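Local coordinates for GCN5-related N-acetyltransferase (Brucella abortus, PDB 7N1L), which probably transfers an acyl group, most likely acetyl from acetyl-CoA, to an amine of a substrate, as GCN5-related N-acetyltransferases do, at residues A[30-35]-A[73-78]; A[39-44]-A[86-91]. One frame throughout, in Å; residues are numbered along the deposited sequence.

Contact 1: residues A[30-35]-A[73-78]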
loop_
_atom_site.group_PDB
_atom_site.type_symbol
_atom_site.label_atom_id
_atom_site.label_comp_id
_atom_site.label_asym_id
_atom_site.label_seq_id
_atom_site.Cartn_x
_atom_site.Cartn_y
_atom_site.Cartn_z
ATOM N N ILE A 30 -3.656 1.570 -24.077
ATOM C CA ILE A 30 -3.310 1.295 -22.689
ATOM C C ILE A 30 -3.115 -0.211 -22.511
ATOM O O ILE A 30 -3.984 -1.008 -22.878
ATOM C CB ILE A 30 -4.374 1.851 -21.721
ATOM C CG1 ILE A 30 -4.405 3.376 -21.802
ATOM C CG2 ILE A 30 -4.085 1.397 -20.280
ATOM C CD1 ILE A 30 -5.612 3.976 -21.125
ATOM N N ALA A 31 -1.978 -0.591 -21.943
ATOM C CA ALA A 31 -1.627 -1.993 -21.744
ATOM C C ALA A 31 -0.652 -2.097 -20.582
ATOM O O ALA A 31 0.109 -1.166 -20.310
ATOM C CB ALA A 31 -1.001 -2.598 -23.016
ATOM N N LEU A 32 -0.647 -3.256 -19.929
ATOM C CA LEU A 32 0.273 -3.512 -18.826
ATOM C C LEU A 32 1.717 -3.476 -19.307
ATOM O O LEU A 32 2.034 -3.970 -20.386
ATOM C CB LEU A 32 -0.014 -4.878 -18.215
ATOM C CG LEU A 32 -1.274 -5.026 -17.361
ATOM C CD1 LEU A 32 -1.535 -6.499 -17.165
ATOM C CD2 LEU A 32 -1.176 -4.285 -16.020
ATOM N N LEU A 33 2.595 -2.881 -18.508
ATOM C CA LEU A 33 4.025 -2.868 -18.792
ATOM C C LEU A 33 4.683 -4.143 -18.253
ATOM O O LEU A 33 4.238 -4.727 -17.263
ATOM C CB LEU A 33 4.691 -1.633 -18.183
ATOM C CG LEU A 33 4.209 -0.273 -18.712
ATOM C CD1 LEU A 33 4.810 0.867 -17.870
ATOM C CD2 LEU A 33 4.584 -0.110 -20.205
ATOM N N HIS A 34 5.711 -4.615 -18.960
ATOM C CA HIS A 34 6.478 -5.766 -18.521
ATOM C C HIS A 34 7.963 -5.413 -18.541
ATOM O O HIS A 34 8.354 -4.293 -18.904
ATOM C CB HIS A 34 6.156 -6.992 -19.382
ATOM C CG HIS A 34 4.714 -7.401 -19.332
ATOM N ND1 HIS A 34 4.193 -8.172 -18.311
ATOM C CD2 HIS A 34 3.684 -7.144 -20.170
ATOM C CE1 HIS A 34 2.907 -8.378 -18.532
ATOM N NE2 HIS A 34 2.571 -7.761 -19.650
ATOM N N LEU A 35 8.804 -6.388 -18.160
ATOM C CA LEU A 35 10.234 -6.118 -18.019
ATOM C C LEU A 35 10.855 -5.689 -19.353
ATOM O O LEU A 35 11.841 -4.929 -19.380
ATOM C CB LEU A 35 10.931 -7.333 -17.407
ATOM C CG LEU A 35 12.419 -7.138 -17.088
ATOM C CD1 LEU A 35 12.517 -5.932 -16.203
ATOM C CD2 LEU A 35 13.044 -8.372 -16.381
ATOM N N ALA A 73 5.090 -7.887 -6.798
ATOM C CA ALA A 73 4.010 -7.276 -6.031
ATOM C C ALA A 73 3.475 -6.019 -6.714
ATOM O O ALA A 73 2.359 -5.594 -6.416
ATOM C CB ALA A 73 4.477 -6.912 -4.625
ATOM N N ALA A 74 4.299 -5.352 -7.515
ATOM C CA ALA A 74 3.941 -4.144 -8.243
ATOM C C ALA A 74 3.516 -4.467 -9.669
ATOM O O ALA A 74 3.971 -5.447 -10.270
ATOM C CB ALA A 74 5.108 -3.158 -8.275
ATOM N N GLU A 75 2.621 -3.650 -10.201
ATOM C CA GLU A 75 2.301 -3.702 -11.618
ATOM C C GLU A 75 2.189 -2.262 -12.105
ATOM O O GLU A 75 2.012 -1.324 -11.325
ATOM C CB GLU A 75 1.003 -4.480 -11.897
ATOM C CG GLU A 75 1.006 -5.922 -11.350
ATOM C CD GLU A 75 -0.335 -6.579 -11.491
ATOM O OE1 GLU A 75 -0.764 -6.814 -12.634
ATOM O OE2 GLU A 75 -0.993 -6.825 -10.447
ATOM N N ALA A 76 2.345 -2.085 -13.401
ATOM C CA ALA A 76 2.295 -0.757 -13.969
ATOM C C ALA A 76 1.532 -0.850 -15.284
ATOM O O ALA A 76 1.798 -1.731 -16.112
ATOM C CB ALA A 76 3.705 -0.186 -14.149
ATOM N N LEU A 77 0.560 0.030 -15.441
ATOM C CA LEU A 77 -0.169 0.184 -16.688
ATOM C C LEU A 77 0.440 1.340 -17.470
ATOM O O LEU A 77 0.820 2.349 -16.882
ATOM C CB LEU A 77 -1.632 0.429 -16.353
ATOM C CG LEU A 77 -2.813 -0.097 -17.118
ATOM C CD1 LEU A 77 -2.692 -1.535 -17.484
ATOM C CD2 LEU A 77 -3.903 0.023 -16.052
ATOM N N GLY A 78 0.616 1.146 -18.776
ATOM C CA GLY A 78 1.209 2.165 -19.627
ATOM C C GLY A 78 0.244 2.674 -20.687
ATOM O O GLY A 78 -0.612 1.937 -21.188
HETATM O O HOH W 1 2.643 -4.764 -14.814
#
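Leu32 and Leu77 lie directly across from each other on one face of the sheet, their side chains crossing obliquely. The touch is between methyls, CD2 of Leu32 against CD1 of Leu77 at 3.5 Å, slightly tighter than normal van der Waals contact. Ile30, two residues before Leu32, meets the same leucine at about a right angle: CG2, set anti to the backbone N, rests 3.7 Å from Leu77 CG. Both Ile30 and Leu77 also pack on Val127 of helix 120-129. Leu33 points toward strand 74-81, with its CD1 4.0 Å from Ala76 CB and its CD2 4.1 Å from Gly78 CA.

Underneath is the antiparallel pairing of the first two strands of the GNAT sheet, with 28-32 at its edge within the chain. Ala31 and Gly78 form a hydrogen-bonded pair: Ala31 N reaches Gly78 O at 3.0 Å, and Gly78 N returns to Ala31 O at 2.8 Å. Leu33 N then gives a nearly straight bond to Ala76 O (2.8 Å, 173° at the hydrogen). The return bond of this same pair is not direct: a water stands between, donating to Leu33 O and accepting from Ala76 N. Glu75 sends its carboxylate to a salt bridge with Arg135.

Contact 2: residues A[39-44]-A[86-91]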
loop_
_atom_site.group_PDB
_atom_site.type_symbol
_atom_site.label_atom_id
_atom_site.label_comp_id
_atom_site.label_asym_id
_atom_site.label_seq_id
_atom_site.Cartn_x
_atom_site.Cartn_y
_atom_site.Cartn_z
ATOM N N HIS A 39 13.357 0.002 -20.529
ATOM C CA HIS A 39 14.087 1.095 -21.163
ATOM C C HIS A 39 13.150 2.204 -21.630
ATOM O O HIS A 39 13.484 3.391 -21.522
ATOM C CB HIS A 39 14.929 0.576 -22.315
ATOM C CG HIS A 39 15.813 1.624 -22.909
ATOM N ND1 HIS A 39 16.833 2.219 -22.198
ATOM C CD2 HIS A 39 15.871 2.147 -24.156
ATOM C CE1 HIS A 39 17.456 3.093 -22.965
ATOM N NE2 HIS A 39 16.900 3.059 -24.162
ATOM N N GLU A 40 11.997 1.836 -22.190
ATOM C CA GLU A 40 11.021 2.833 -22.603
ATOM C C GLU A 40 10.388 3.510 -21.391
ATOM O O GLU A 40 10.124 4.717 -21.406
ATOM C CB GLU A 40 9.954 2.158 -23.464
ATOM C CG GLU A 40 9.866 2.703 -24.881
ATOM C CD GLU A 40 8.637 2.218 -25.615
ATOM O OE1 GLU A 40 8.398 0.996 -25.643
ATOM O OE2 GLU A 40 7.908 3.067 -26.159
ATOM N N PHE A 41 10.181 2.748 -20.320
ATOM C CA PHE A 41 9.586 3.266 -19.094
ATOM C C PHE A 41 10.557 4.188 -18.364
ATOM O O PHE A 41 10.127 5.172 -17.744
ATOM C CB PHE A 41 9.156 2.072 -18.234
ATOM C CG PHE A 41 8.568 2.409 -16.894
ATOM C CD1 PHE A 41 7.636 3.413 -16.743
ATOM C CD2 PHE A 41 8.865 1.616 -15.797
ATOM C CE1 PHE A 41 7.081 3.682 -15.505
ATOM C CE2 PHE A 41 8.314 1.873 -14.546
ATOM C CZ PHE A 41 7.398 2.908 -14.407
ATOM N N ALA A 42 11.858 3.926 -18.491
ATOM C CA ALA A 42 12.870 4.603 -17.678
ATOM C C ALA A 42 12.789 6.124 -17.711
ATOM O O ALA A 42 12.803 6.728 -16.627
ATOM C CB ALA A 42 14.271 4.127 -18.096
ATOM N N PRO A 43 12.758 6.808 -18.875
ATOM C CA PRO A 43 12.713 8.281 -18.833
ATOM C C PRO A 43 11.403 8.827 -18.310
ATOM O O PRO A 43 11.399 9.864 -17.632
ATOM C CB PRO A 43 12.968 8.700 -20.296
ATOM C CG PRO A 43 12.554 7.523 -21.116
ATOM C CD PRO A 43 12.890 6.305 -20.254
ATOM N N LEU A 44 10.293 8.141 -18.581
ATOM C CA LEU A 44 9.006 8.580 -18.067
ATOM C C LEU A 44 9.002 8.547 -16.548
ATOM O O LEU A 44 8.526 9.487 -15.887
ATOM C CB LEU A 44 7.906 7.688 -18.639
ATOM C CG LEU A 44 6.564 8.341 -18.914
ATOM C CD1 LEU A 44 6.741 9.534 -19.888
ATOM C CD2 LEU A 44 5.610 7.309 -19.493
ATOM N N VAL A 86 3.629 7.581 -23.166
ATOM C CA VAL A 86 3.430 8.960 -22.696
ATOM C C VAL A 86 2.715 9.072 -21.349
ATOM O O VAL A 86 2.345 10.183 -20.954
ATOM C CB VAL A 86 2.684 9.807 -23.743
ATOM C CG1 VAL A 86 3.470 9.868 -25.041
ATOM C CG2 VAL A 86 1.275 9.288 -23.960
ATOM N N GLY A 87 2.453 7.941 -20.675
ATOM C CA GLY A 87 1.853 7.936 -19.343
ATOM C C GLY A 87 2.037 6.601 -18.637
ATOM O O GLY A 87 2.412 5.605 -19.259
ATOM N N PHE A 88 1.849 6.596 -17.310
ATOM C CA PHE A 88 1.852 5.331 -16.576
ATOM C C PHE A 88 1.079 5.473 -15.273
ATOM O O PHE A 88 0.851 6.582 -14.780
ATOM C CB PHE A 88 3.267 4.807 -16.287
ATOM C CG PHE A 88 4.044 5.609 -15.273
ATOM C CD1 PHE A 88 3.916 5.360 -13.904
ATOM C CD2 PHE A 88 4.950 6.574 -15.681
ATOM C CE1 PHE A 88 4.660 6.068 -12.980
ATOM C CE2 PHE A 88 5.697 7.283 -14.763
ATOM C CZ PHE A 88 5.553 7.023 -13.403
ATOM N N VAL A 89 0.661 4.327 -14.730
ATOM C CA VAL A 89 0.163 4.259 -13.360
ATOM C C VAL A 89 0.719 2.987 -12.739
ATOM O O VAL A 89 0.674 1.917 -13.360
ATOM C CB VAL A 89 -1.382 4.315 -13.264
ATOM C CG1 VAL A 89 -2.042 3.181 -14.007
ATOM C CG2 VAL A 89 -1.814 4.303 -11.808
ATOM N N ILE A 90 1.274 3.117 -11.530
ATOM C CA ILE A 90 1.829 2.013 -10.749
ATOM C C ILE A 90 0.814 1.617 -9.687
ATOM O O ILE A 90 0.325 2.477 -8.942
ATOM C CB ILE A 90 3.164 2.415 -10.098
ATOM C CG1 ILE A 90 4.202 2.776 -11.169
ATOM C CG2 ILE A 90 3.697 1.286 -9.201
ATOM C CD1 ILE A 90 5.455 3.468 -10.598
ATOM N N PHE A 91 0.501 0.321 -9.600
ATOM C CA PHE A 91 -0.519 -0.140 -8.666
ATOM C C PHE A 91 -0.131 -1.459 -8.032
ATOM O O PHE A 91 0.625 -2.248 -8.603
ATOM C CB PHE A 91 -1.875 -0.303 -9.348
ATOM C CG PHE A 91 -1.929 -1.387 -10.382
ATOM C CD1 PHE A 91 -1.473 -1.151 -11.679
ATOM C CD2 PHE A 91 -2.510 -2.613 -10.098
ATOM C CE1 PHE A 91 -1.562 -2.145 -12.659
ATOM C CE2 PHE A 91 -2.595 -3.608 -11.068
ATOM C CZ PHE A 91 -2.123 -3.369 -12.344
#
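Phe41 has its CG anti to the backbone N (chi1 178°), which carries the ring off the helix toward the strand, while Phe88 holds its CG between the backbone N and the carbonyl carbon (chi1 70°), standing its ring up toward the helix. The two meet as a T-shaped pair, with the edge of Phe41 directed at the face of Phe88, planes at 85° and ring centroids 5.0 Å apart. CE1 of Phe41 does the touching: it sits above the Phe88 ring, offset toward the rim, 3.6 Å from Phe88 CD2. Farther round the same Phe41 edge, CZ comes within 4.3 Å of Ile90 CD1.

This is a helix laid across a face of the GNAT sheet, the axes of the two short segments perpendicular and 9.2 Å apart at closest approach.

Leu44, one turn on, works at the rim of Phe88. Its side chain and that of Phe88 slide past each other in opposite directions, with Leu44 CD2 3.9 Å from Phe88 CD2. The backbone O of Leu44 lies in the plane of the Phe88 ring, at its edge, 3.8 Å from Phe88 CE2. Leu44 CD2 also drops onto the strand backbone, 3.4 Å from Gly87 N. The strand carries a classic beta bulge here, Val86 and Gly87 both facing Ala79. Helix 61-69 packs on Phe41 through Ala65 and Leu69, while Tyr110 of strand 101-111 touches Phe88. Ile90 extends to Pro97 of the second subunit.

Overall arrangement
The two contacts have centres about 9 Å apart and meet inside one mixed sheet, since strands 74-81 and 84-96 are antiparallel neighbours. Leu77 N probably bonds to Val89 O, and Phe91 N to Glu75 O. Contact 1 ties edge strand 28-32 to the sheet; contact 2 sets helix 38-52 on one of its faces. Along the chain the segments alternate: strand 28-32, helix 38-52, strand 74-81, strand 84-96. Leu33, from contact 1, also packs on Phe41 of contact 2, joining the two directly. Both belong to the N-terminal half of the GNAT fold: strand, two helices, then two strands.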